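Inositol dehydrogenase (Lactobacillus casei, PDB 4MKX) probably acts as an NAD-dependent dehydrogenase of the Gfo/Idh/MocA family, oxidising scyllo-inositol. Local coordinates at residues G160-P172 with M195-K209. Sequence-based numbering, arbitrary orientation.
Sequences GDITLIRSYSIDP and MSIHDIDVIRWFTGK
From I162 facing T207 to S167 facing D199, strand 162-172 and helix 197-207 run nearly antiparallel, their axes at 159° and 8.6 Å apart at closest approach, as helix-on-sheet packing in the C-terminal domain. Where S167 and S169 face the helix, D199 divides its carboxylate between them: S167 OG donates to OD1 at 2.5 Å from 43° above the carboxylate plane, while S169 OG meets OD2, also at 2.5 Å, on its syn side and close to that plane. S167 holds its OG anti to the backbone N (chi1 -154°), S169 beside its own, which brings both hydroxyls to one carboxylate. Towards the start of the strand the contact turns apolar: I165 spans one turn of the helix, CG2 against I203 CG1 (3.9 Å) and CD1 against T207 CG2 (3.8 Å). Beyond the helix, K209 NZ reaches the syn lone pair of D161 OD1 at 3.2 Å; their stronger partners are D243 for K209 and R221 of the second subunit for D161. At the other end, M195 bends CE to 3.4 Å from S169 O. With R141 bridging D199 OD1 and S169 OG, the buried carboxylate has two hydroxyls and a guanidinium as partners, which probably stabilises its negative charge.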
loop_
_atom_site.group_PDB
_atom_site.type_symbol
_atom_site.label_atom_id
_atom_site.label_comp_id
_atom_site.label_asym_id
_atom_site.label_seq_id
_atom_site.Cartn_x
_atom_site.Cartn_y
_atom_site.Cartn_z
ATOM N N GLY A 160 4.977 23.137 4.241
ATOM C CA GLY A 160 4.579 24.433 4.770
ATOM C C GLY A 160 4.707 24.438 6.276
ATOM O O GLY A 160 5.484 23.666 6.839
ATOM N N ASP A 161 3.946 25.302 6.939
ATOM C CA ASP A 161 3.971 25.325 8.395
ATOM C C ASP A 161 3.126 24.165 8.910
ATOM O O ASP A 161 2.147 23.762 8.278
ATOM C CB ASP A 161 3.448 26.664 8.924
ATOM C CG ASP A 161 3.534 26.768 10.439
ATOM O OD1 ASP A 161 4.442 26.164 11.054
ATOM O OD2 ASP A 161 2.685 27.463 11.022
ATOM N N ILE A 162 3.505 23.631 10.065
ATOM C CA ILE A 162 2.820 22.484 10.636
ATOM C C ILE A 162 1.579 22.913 11.402
ATOM O O ILE A 162 1.632 23.803 12.236
ATOM C CB ILE A 162 3.775 21.726 11.567
ATOM C CG1 ILE A 162 4.916 21.144 10.735
ATOM C CG2 ILE A 162 3.009 20.656 12.348
ATOM C CD1 ILE A 162 6.030 20.510 11.560
ATOM N N THR A 163 0.441 22.296 11.105
ATOM C CA THR A 163 -0.790 22.647 11.800
ATOM C C THR A 163 -1.181 21.583 12.829
ATOM O O THR A 163 -1.775 21.887 13.845
ATOM C CB THR A 163 -1.945 22.805 10.823
ATOM O OG1 THR A 163 -2.269 21.519 10.306
ATOM C CG2 THR A 163 -1.567 23.709 9.676
ATOM N N LEU A 164 -0.853 20.323 12.558
ATOM C CA LEU A 164 -1.247 19.258 13.471
ATOM C C LEU A 164 -0.241 18.116 13.407
ATOM O O LEU A 164 0.215 17.741 12.331
ATOM C CB LEU A 164 -2.644 18.729 13.106
ATOM C CG LEU A 164 -3.268 17.677 14.038
ATOM C CD1 LEU A 164 -4.772 17.847 14.022
ATOM C CD2 LEU A 164 -2.925 16.261 13.597
ATOM N N ILE A 165 0.097 17.571 14.567
ATOM C CA ILE A 165 0.888 16.354 14.595
ATOM C C ILE A 165 0.127 15.298 15.386
ATOM O O ILE A 165 -0.371 15.567 16.468
ATOM C CB ILE A 165 2.269 16.587 15.220
ATOM C CG1 ILE A 165 3.086 17.498 14.317
ATOM C CG2 ILE A 165 3.006 15.258 15.353
ATOM C CD1 ILE A 165 4.500 17.741 14.829
ATOM N N ARG A 166 0.020 14.097 14.818
ATOM C CA ARG A 166 -0.603 12.976 15.514
ATOM C C ARG A 166 0.484 11.928 15.677
ATOM O O ARG A 166 1.148 11.573 14.713
ATOM C CB ARG A 166 -1.754 12.385 14.695
ATOM C CG ARG A 166 -2.317 11.106 15.312
ATOM C CD ARG A 166 -3.507 10.511 14.507
ATOM N NE ARG A 166 -3.163 10.169 13.127
ATOM C CZ ARG A 166 -2.616 9.020 12.751
ATOM N NH1 ARG A 166 -2.326 8.098 13.662
ATOM N NH2 ARG A 166 -2.330 8.797 11.474
ATOM N N SER A 167 0.700 11.465 16.897
ATOM C CA SER A 167 1.696 10.422 17.102
ATOM C C SER A 167 1.153 9.302 17.977
ATOM O O SER A 167 0.509 9.548 19.003
ATOM C CB SER A 167 2.991 11.026 17.677
ATOM O OG SER A 167 4.107 10.218 17.332
ATOM N N TYR A 168 1.375 8.062 17.542
ATOM C CA TYR A 168 0.907 6.893 18.261
ATOM C C TYR A 168 2.112 6.085 18.677
ATOM O O TYR A 168 3.006 5.845 17.862
ATOM C CB TYR A 168 0.113 5.985 17.318
ATOM C CG TYR A 168 -1.317 6.367 17.017
ATOM C CD1 TYR A 168 -1.825 7.636 17.283
ATOM C CD2 TYR A 168 -2.161 5.434 16.448
ATOM C CE1 TYR A 168 -3.157 7.948 16.990
ATOM C CE2 TYR A 168 -3.475 5.737 16.145
ATOM C CZ TYR A 168 -3.971 6.979 16.419
ATOM O OH TYR A 168 -5.286 7.241 16.122
ATOM N N SER A 169 2.127 5.639 19.927
ATOM C CA SER A 169 3.101 4.649 20.387
ATOM C C SER A 169 2.333 3.554 21.110
ATOM O O SER A 169 1.845 3.763 22.222
ATOM C CB SER A 169 4.121 5.277 21.346
ATOM O OG SER A 169 4.928 6.221 20.663
ATOM N N ILE A 170 2.213 2.385 20.488
ATOM C CA ILE A 170 1.428 1.299 21.083
ATOM C C ILE A 170 2.253 0.004 21.137
ATOM O O ILE A 170 2.637 -0.542 20.105
ATOM C CB ILE A 170 0.125 1.042 20.307
ATOM C CG1 ILE A 170 -0.598 2.361 19.986
ATOM C CG2 ILE A 170 -0.807 0.140 21.122
ATOM C CD1 ILE A 170 -1.872 2.159 19.143
ATOM N N ASP A 171 2.523 -0.473 22.349
ATOM C CA ASP A 171 3.300 -1.694 22.542
ATOM C C ASP A 171 2.454 -2.897 22.187
ATOM O O ASP A 171 1.227 -2.848 22.281
ATOM C CB ASP A 171 3.764 -1.820 24.002
ATOM C CG ASP A 171 5.154 -1.259 24.237
ATOM O OD1 ASP A 171 5.887 -0.992 23.262
ATOM O OD2 ASP A 171 5.523 -1.098 25.418
ATOM N N PRO A 172 3.103 -3.991 21.777
ATOM C CA PRO A 172 2.376 -5.194 21.366
ATOM C C PRO A 172 1.659 -5.888 22.516
ATOM O O PRO A 172 2.154 -5.901 23.647
ATOM C CB PRO A 172 3.486 -6.102 20.824
ATOM C CG PRO A 172 4.726 -5.632 21.490
ATOM C CD PRO A 172 4.564 -4.150 21.627
ATOM N N MET A 195 5.389 5.661 27.713
ATOM C CA MET A 195 5.170 5.451 26.283
ATOM C C MET A 195 5.237 6.704 25.409
ATOM O O MET A 195 5.519 6.608 24.215
ATOM C CB MET A 195 3.806 4.773 26.056
ATOM C CG MET A 195 3.735 3.344 26.544
ATOM S SD MET A 195 4.939 2.298 25.706
ATOM C CE MET A 195 4.221 2.209 24.064
ATOM N N SER A 196 4.962 7.872 25.982
ATOM C CA SER A 196 4.764 9.054 25.151
ATOM C C SER A 196 5.908 10.056 25.148
ATOM O O SER A 196 5.837 11.050 24.433
ATOM C CB SER A 196 3.483 9.777 25.568
ATOM O OG SER A 196 2.379 8.892 25.509
ATOM N N ILE A 197 6.940 9.819 25.958
ATOM C CA ILE A 197 8.054 10.750 26.013
ATOM C C ILE A 197 8.714 10.936 24.648
ATOM O O ILE A 197 9.050 12.056 24.278
ATOM C CB ILE A 197 9.103 10.349 27.081
ATOM C CG1 ILE A 197 8.516 10.562 28.472
ATOM C CG2 ILE A 197 10.350 11.213 26.963
ATOM C CD1 ILE A 197 9.559 10.690 29.576
ATOM N N HIS A 198 8.873 9.856 23.880
ATOM C CA HIS A 198 9.462 9.992 22.557
ATOM C C HIS A 198 8.558 10.786 21.627
ATOM O O HIS A 198 9.041 11.514 20.754
ATOM C CB HIS A 198 9.747 8.634 21.926
ATOM C CG HIS A 198 10.833 7.857 22.598
ATOM N ND1 HIS A 198 12.138 8.292 22.650
ATOM C CD2 HIS A 198 10.808 6.656 23.224
ATOM C CE1 HIS A 198 12.870 7.401 23.295
ATOM N NE2 HIS A 198 12.088 6.391 23.642
ATOM N N ASP A 199 7.248 10.642 21.798
ATOM C CA ASP A 199 6.301 11.393 20.987
ATOM C C ASP A 199 6.336 12.882 21.320
ATOM O O ASP A 199 6.298 13.725 20.426
ATOM C CB ASP A 199 4.890 10.836 21.173
ATOM C CG ASP A 199 4.748 9.428 20.638
ATOM O OD1 ASP A 199 5.069 9.204 19.452
ATOM O OD2 ASP A 199 4.319 8.542 21.403
ATOM N N ILE A 200 6.424 13.196 22.608
ATOM C CA ILE A 200 6.580 14.581 23.033
ATOM C C ILE A 200 7.836 15.179 22.412
ATOM O O ILE A 200 7.801 16.266 21.834
ATOM C CB ILE A 200 6.592 14.690 24.564
ATOM C CG1 ILE A 200 5.185 14.410 25.110
ATOM C CG2 ILE A 200 7.038 16.081 25.006
ATOM C CD1 ILE A 200 5.179 14.009 26.562
ATOM N N ASP A 201 8.949 14.455 22.483
ATOM C CA ASP A 201 10.163 14.955 21.871
ATOM C C ASP A 201 10.050 15.155 20.359
ATOM O O ASP A 201 10.541 16.145 19.807
ATOM C CB ASP A 201 11.326 14.028 22.194
ATOM C CG ASP A 201 12.634 14.580 21.702
ATOM O OD1 ASP A 201 13.098 15.600 22.277
ATOM O OD2 ASP A 201 13.186 14.015 20.729
ATOM N N VAL A 202 9.391 14.218 19.677
ATOM C CA VAL A 202 9.171 14.354 18.248
ATOM C C VAL A 202 8.387 15.625 17.909
ATOM O O VAL A 202 8.728 16.331 16.967
ATOM C CB VAL A 202 8.453 13.093 17.670
ATOM C CG1 VAL A 202 7.601 13.435 16.474
ATOM C CG2 VAL A 202 9.471 12.019 17.328
ATOM N N ILE A 203 7.364 15.916 18.695
ATOM C CA ILE A 203 6.560 17.111 18.484
ATOM C C ILE A 203 7.416 18.379 18.625
ATOM O O ILE A 203 7.419 19.251 17.736
ATOM C CB ILE A 203 5.359 17.104 19.429
ATOM C CG1 ILE A 203 4.359 16.051 18.944
ATOM C CG2 ILE A 203 4.678 18.469 19.468
ATOM C CD1 ILE A 203 3.414 15.562 20.014
ATOM N N ARG A 204 8.200 18.442 19.698
ATOM C CA ARG A 204 9.069 19.591 19.928
ATOM C C ARG A 204 10.138 19.706 18.853
ATOM O O ARG A 204 10.430 20.799 18.371
ATOM C CB ARG A 204 9.706 19.518 21.322
ATOM C CG ARG A 204 8.696 19.551 22.481
ATOM C CD ARG A 204 9.384 19.519 23.846
ATOM N NE ARG A 204 10.219 20.701 24.036
ATOM C CZ ARG A 204 11.549 20.692 23.975
ATOM N NH1 ARG A 204 12.205 19.559 23.739
ATOM N NH2 ARG A 204 12.220 21.820 24.142
ATOM N N TRP A 205 10.707 18.564 18.464
ATOM C CA TRP A 205 11.763 18.515 17.464
ATOM C C TRP A 205 11.275 19.033 16.115
ATOM O O TRP A 205 11.931 19.868 15.487
ATOM C CB TRP A 205 12.294 17.072 17.350
ATOM C CG TRP A 205 13.397 16.837 16.369
ATOM C CD1 TRP A 205 14.533 17.580 16.211
ATOM C CD2 TRP A 205 13.500 15.746 15.442
ATOM N NE1 TRP A 205 15.324 17.031 15.225
ATOM C CE2 TRP A 205 14.717 15.903 14.743
ATOM C CE3 TRP A 205 12.685 14.655 15.138
ATOM C CZ2 TRP A 205 15.127 15.014 13.744
ATOM C CZ3 TRP A 205 13.094 13.773 14.145
ATOM C CH2 TRP A 205 14.310 13.958 13.465
ATOM N N PHE A 206 10.113 18.560 15.671
ATOM C CA PHE A 206 9.613 18.950 14.354
ATOM C C PHE A 206 9.153 20.404 14.291
ATOM O O PHE A 206 9.336 21.057 13.269
ATOM C CB PHE A 206 8.464 18.030 13.905
ATOM C CG PHE A 206 8.926 16.801 13.191
ATOM C CD1 PHE A 206 9.153 16.824 11.825
ATOM C CD2 PHE A 206 9.147 15.621 13.884
ATOM C CE1 PHE A 206 9.594 15.689 11.157
ATOM C CE2 PHE A 206 9.590 14.480 13.221
ATOM C CZ PHE A 206 9.811 14.516 11.860
ATOM N N THR A 207 8.553 20.888 15.373
ATOM C CA THR A 207 7.931 22.214 15.383
ATOM C C THR A 207 8.848 23.337 15.864
ATOM O O THR A 207 8.782 24.455 15.350
ATOM C CB THR A 207 6.647 22.250 16.229
ATOM O OG1 THR A 207 6.943 21.973 17.599
ATOM C CG2 THR A 207 5.631 21.242 15.718
ATOM N N GLY A 208 9.700 23.036 16.841
ATOM C CA GLY A 208 10.461 24.068 17.529
ATOM C C GLY A 208 9.642 24.804 18.579
ATOM O O GLY A 208 10.098 25.798 19.158
ATOM N N LYS A 209 8.437 24.305 18.850
ATOM C CA LYS A 209 7.502 24.985 19.740
ATOM C C LYS A 209 7.276 24.175 21.018
ATOM O O LYS A 209 7.595 22.982 21.055
ATOM C CB LYS A 209 6.182 25.228 18.985
ATOM C CG LYS A 209 6.378 25.753 17.547
ATOM C CD LYS A 209 5.130 25.568 16.646
ATOM C CE LYS A 209 5.402 25.959 15.180
ATOM N NZ LYS A 209 4.222 25.766 14.257
#